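Local coordinates for peptidase, zinc-dependent (Methanocorpusculum labreanum, PDB 3LMC), which probably acts as a zinc-dependent metallopeptidase of family M54, hydrolysing peptide bonds at a histidine-bound zinc ion and also carrying a four-cysteine iron site, at residues D52-R64 with A111-H123. Residues are numbered along the deposited sequence; the frame is centred on the assembly and turned at random.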
# COMPACT_ATOMS: atom_id res chain seq x y z
N ASP A 52 -1.22 -5.83 -13.97
CA ASP A 52 -1.16 -4.39 -14.21
C ASP A 52 -1.70 -3.62 -13.01
O ASP A 52 -2.91 -3.57 -12.80
CB ASP A 52 -2.01 -4.05 -15.45
CG ASP A 52 -1.85 -2.60 -15.92
OD1 ASP A 52 -1.27 -1.75 -15.19
OD2 ASP A 52 -2.32 -2.31 -17.04
N ALA A 53 -0.82 -3.02 -12.22
CA ALA A 53 -1.27 -2.39 -10.98
C ALA A 53 -2.16 -1.17 -11.22
O ALA A 53 -2.96 -0.78 -10.35
CB ALA A 53 -0.10 -2.03 -10.11
N VAL A 54 -2.02 -0.54 -12.39
CA VAL A 54 -2.86 0.62 -12.70
C VAL A 54 -4.32 0.19 -12.76
O VAL A 54 -5.18 0.84 -12.18
CB VAL A 54 -2.46 1.30 -14.02
CG1 VAL A 54 -3.41 2.45 -14.32
CG2 VAL A 54 -1.01 1.81 -13.95
N LYS A 55 -4.60 -0.92 -13.42
CA LYS A 55 -5.95 -1.47 -13.48
C LYS A 55 -6.49 -1.87 -12.12
O LYS A 55 -7.67 -1.62 -11.82
CB LYS A 55 -6.02 -2.65 -14.44
CG LYS A 55 -6.08 -2.21 -15.88
CD LYS A 55 -6.24 -3.37 -16.83
CE LYS A 55 -6.28 -2.88 -18.26
NZ LYS A 55 -6.42 -4.00 -19.20
N VAL A 56 -5.65 -2.47 -11.29
CA VAL A 56 -6.08 -2.86 -9.94
C VAL A 56 -6.46 -1.60 -9.15
O VAL A 56 -7.45 -1.58 -8.43
CB VAL A 56 -5.00 -3.67 -9.19
CG1 VAL A 56 -5.50 -4.07 -7.80
CG2 VAL A 56 -4.60 -4.94 -10.00
N LEU A 57 -5.69 -0.53 -9.30
CA LEU A 57 -5.95 0.68 -8.53
C LEU A 57 -7.29 1.33 -8.92
O LEU A 57 -8.04 1.79 -8.06
CB LEU A 57 -4.78 1.66 -8.65
CG LEU A 57 -3.46 1.23 -7.99
CD1 LEU A 57 -2.35 2.20 -8.33
CD2 LEU A 57 -3.61 1.12 -6.47
N LEU A 58 -7.60 1.33 -10.21
CA LEU A 58 -8.88 1.84 -10.71
C LEU A 58 -10.03 0.99 -10.17
O LEU A 58 -11.07 1.52 -9.74
CB LEU A 58 -8.91 1.83 -12.25
CG LEU A 58 -7.84 2.69 -12.94
CD1 LEU A 58 -7.96 2.61 -14.46
CD2 LEU A 58 -7.97 4.13 -12.48
N LYS A 59 -9.84 -0.32 -10.20
CA LYS A 59 -10.81 -1.25 -9.64
C LYS A 59 -11.00 -1.01 -8.13
O LYS A 59 -12.11 -1.16 -7.61
CB LYS A 59 -10.35 -2.69 -9.88
CG LYS A 59 -11.37 -3.72 -9.53
CD LYS A 59 -10.79 -5.13 -9.68
CE LYS A 59 -11.87 -6.20 -9.46
NZ LYS A 59 -11.33 -7.56 -9.72
N LEU A 60 -9.92 -0.64 -7.44
CA LEU A 60 -9.97 -0.37 -6.01
C LEU A 60 -10.81 0.88 -5.71
O LEU A 60 -11.60 0.91 -4.76
CB LEU A 60 -8.56 -0.18 -5.45
CG LEU A 60 -8.23 -0.86 -4.13
CD1 LEU A 60 -7.03 -0.18 -3.49
CD2 LEU A 60 -9.43 -0.83 -3.20
N ASP A 61 -10.63 1.92 -6.51
CA ASP A 61 -11.48 3.10 -6.38
C ASP A 61 -12.95 2.70 -6.58
O ASP A 61 -13.82 3.05 -5.79
CB ASP A 61 -11.07 4.18 -7.37
CG ASP A 61 -12.11 5.28 -7.47
OD1 ASP A 61 -12.30 6.04 -6.50
OD2 ASP A 61 -12.76 5.37 -8.53
N MSE A 62 -13.24 1.97 -7.64
CA MSE A 62 -14.61 1.55 -7.89
C MSE A 62 -15.20 0.76 -6.73
O MSE A 62 -16.36 0.95 -6.36
CB MSE A 62 -14.70 0.71 -9.16
CG MSE A 62 -14.29 1.46 -10.41
SE MSE A 62 -14.81 0.40 -11.94
CE MSE A 62 -16.46 -0.37 -11.17
N PHE A 63 -14.40 -0.13 -6.15
CA PHE A 63 -14.84 -0.92 -5.00
C PHE A 63 -15.19 -0.03 -3.80
O PHE A 63 -16.23 -0.20 -3.16
CB PHE A 63 -13.76 -1.93 -4.60
CG PHE A 63 -14.15 -2.79 -3.45
CD1 PHE A 63 -14.99 -3.89 -3.65
CD2 PHE A 63 -13.70 -2.50 -2.17
CE1 PHE A 63 -15.37 -4.69 -2.57
CE2 PHE A 63 -14.07 -3.30 -1.09
CZ PHE A 63 -14.90 -4.40 -1.30
N ARG A 64 -14.31 0.92 -3.49
CA ARG A 64 -14.59 1.84 -2.40
C ARG A 64 -15.92 2.57 -2.63
O ARG A 64 -16.76 2.62 -1.74
CB ARG A 64 -13.46 2.85 -2.26
CG ARG A 64 -13.70 3.92 -1.18
CD ARG A 64 -12.50 4.88 -1.11
NE ARG A 64 -12.25 5.42 -2.44
CZ ARG A 64 -11.06 5.76 -2.91
NH1 ARG A 64 -9.98 5.66 -2.13
NH2 ARG A 64 -10.95 6.22 -4.15
N ALA A 111 1.02 3.91 -6.40
CA ALA A 111 -0.01 4.78 -5.82
C ALA A 111 -0.70 5.55 -6.93
O ALA A 111 -0.08 5.83 -7.96
CB ALA A 111 0.61 5.74 -4.82
N TYR A 112 -1.98 5.86 -6.73
CA TYR A 112 -2.75 6.69 -7.65
C TYR A 112 -3.27 7.86 -6.82
O TYR A 112 -4.41 7.84 -6.36
CB TYR A 112 -3.92 5.91 -8.23
CG TYR A 112 -4.50 6.50 -9.51
CD1 TYR A 112 -4.73 5.69 -10.62
CD2 TYR A 112 -4.81 7.85 -9.60
CE1 TYR A 112 -5.27 6.21 -11.79
CE2 TYR A 112 -5.35 8.38 -10.78
CZ TYR A 112 -5.58 7.55 -11.87
OH TYR A 112 -6.10 8.06 -13.03
N PRO A 113 -2.43 8.88 -6.63
CA PRO A 113 -2.72 9.95 -5.67
C PRO A 113 -4.07 10.61 -5.93
O PRO A 113 -4.79 10.94 -4.98
CB PRO A 113 -1.59 10.95 -5.91
CG PRO A 113 -0.45 10.11 -6.43
CD PRO A 113 -1.14 9.08 -7.30
N LYS A 114 -4.41 10.77 -7.19
CA LYS A 114 -5.65 11.47 -7.54
C LYS A 114 -6.89 10.73 -7.00
O LYS A 114 -7.87 11.38 -6.60
CB LYS A 114 -5.73 11.70 -9.05
CG LYS A 114 -6.89 12.59 -9.48
CD LYS A 114 -7.01 12.67 -11.01
CE LYS A 114 -8.13 13.62 -11.42
NZ LYS A 114 -8.22 13.78 -12.90
N LEU A 115 -6.85 9.40 -6.97
CA LEU A 115 -7.99 8.62 -6.46
C LEU A 115 -7.79 8.08 -5.03
O LEU A 115 -8.59 7.26 -4.54
CB LEU A 115 -8.33 7.47 -7.39
CG LEU A 115 -8.69 7.81 -8.83
CD1 LEU A 115 -9.07 6.53 -9.58
CD2 LEU A 115 -9.82 8.84 -8.89
N GLY A 116 -6.75 8.54 -4.33
CA GLY A 116 -6.54 8.09 -2.97
C GLY A 116 -6.51 6.57 -2.82
O GLY A 116 -7.06 6.03 -1.85
N VAL A 117 -5.90 5.87 -3.77
CA VAL A 117 -5.71 4.42 -3.64
C VAL A 117 -4.27 4.03 -3.91
O VAL A 117 -3.62 4.60 -4.79
CB VAL A 117 -6.60 3.61 -4.62
CG1 VAL A 117 -8.08 3.68 -4.20
CG2 VAL A 117 -6.38 4.10 -6.07
N ALA A 118 -3.77 3.05 -3.16
CA ALA A 118 -2.41 2.58 -3.33
C ALA A 118 -2.36 1.07 -3.15
O ALA A 118 -3.33 0.46 -2.68
CB ALA A 118 -1.47 3.27 -2.33
N ILE A 119 -1.24 0.47 -3.51
CA ILE A 119 -1.11 -0.98 -3.45
C ILE A 119 0.31 -1.39 -3.11
O ILE A 119 1.26 -0.73 -3.54
CB ILE A 119 -1.54 -1.64 -4.80
CG1 ILE A 119 -1.66 -3.16 -4.67
CG2 ILE A 119 -0.57 -1.29 -5.91
CD1 ILE A 119 -2.38 -3.83 -5.90
N VAL A 120 0.46 -2.45 -2.31
CA VAL A 120 1.77 -3.06 -2.11
C VAL A 120 1.66 -4.57 -2.27
O VAL A 120 0.64 -5.17 -1.88
CB VAL A 120 2.38 -2.72 -0.74
CG1 VAL A 120 1.37 -2.94 0.38
CG2 VAL A 120 3.63 -3.58 -0.51
N SER A 121 2.67 -5.18 -2.87
CA SER A 121 2.66 -6.62 -3.06
C SER A 121 3.82 -7.25 -2.30
O SER A 121 4.98 -6.94 -2.56
CB SER A 121 2.80 -6.98 -4.53
OG SER A 121 3.19 -8.34 -4.62
N PRO A 122 3.51 -8.14 -1.35
CA PRO A 122 4.60 -8.81 -0.65
C PRO A 122 5.27 -9.90 -1.50
O PRO A 122 6.19 -10.54 -1.01
CB PRO A 122 3.90 -9.45 0.55
CG PRO A 122 2.65 -8.65 0.75
CD PRO A 122 2.22 -8.32 -0.66
N HIS A 123 4.83 -10.08 -2.75
CA HIS A 123 5.36 -11.19 -3.55
C HIS A 123 6.88 -11.20 -3.65
O HIS A 123 7.50 -12.25 -3.57
CB HIS A 123 4.76 -11.22 -4.96
CG HIS A 123 5.05 -12.49 -5.70
ND1 HIS A 123 5.97 -12.57 -6.73
CD2 HIS A 123 4.55 -13.74 -5.55
CE1 HIS A 123 6.00 -13.80 -7.19
NE2 HIS A 123 5.15 -14.54 -6.49
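Leu57 and Val117 meet where helix 53-66 packs across the antiparallel hairpin of strands 106-112 and 117-120, on the sheet face turned from the zinc-site helix 136-154. The N-to-C direction of segment 53-64 makes 129° with that of strand 117-120. Leu57, long and branched, fits its central place: CD2 presses on the backbone carbon C of Ala118 at 3.5 Å, while CD1 reaches Tyr112 CB. Val117 and Ile119, β-branched as suits a strand, point at the helix; Val117 CG2 lies 3.5 Å from Leu57 O, and Ile119 CD1 meets Val56 CG1 nearly at right angles. At the more exposed side, Leu58 CD2 lies 3.5 Å from Tyr112 CE1 and also touches Leu115 CD1.

Arg64 closes the interface at the hairpin turn. Its chain, extended until a bend at chi3 (54°), turns the guanidinium edge to the turn: NH2 gives a fairly straight bond in the carbonyl plane (157°) to Leu115 O (2.6 Å), and NH1 bonds Gly116 O from above the carbonyl plane. With alanine in place of Arg64, both turn carbonyls would probably lose these donors, and Asp61 OD1 its salt-bridge partner. Gly116, with positive phi, and Val117 form a G1 bulge opposite Tyr112.

Beyond the two segments, Asn85 OD1 accepts from Arg64 NE and Glu89 O from NH1, while Arg65 forms a salt bridge with Asp61 OD2. On the opposite sheet face Ala111, small enough for close packing, touches His153, a zinc ligand. Asp61 OD1 completes the grip, receiving Arg64 NH2 on its anti lone pair at 2.7 Å.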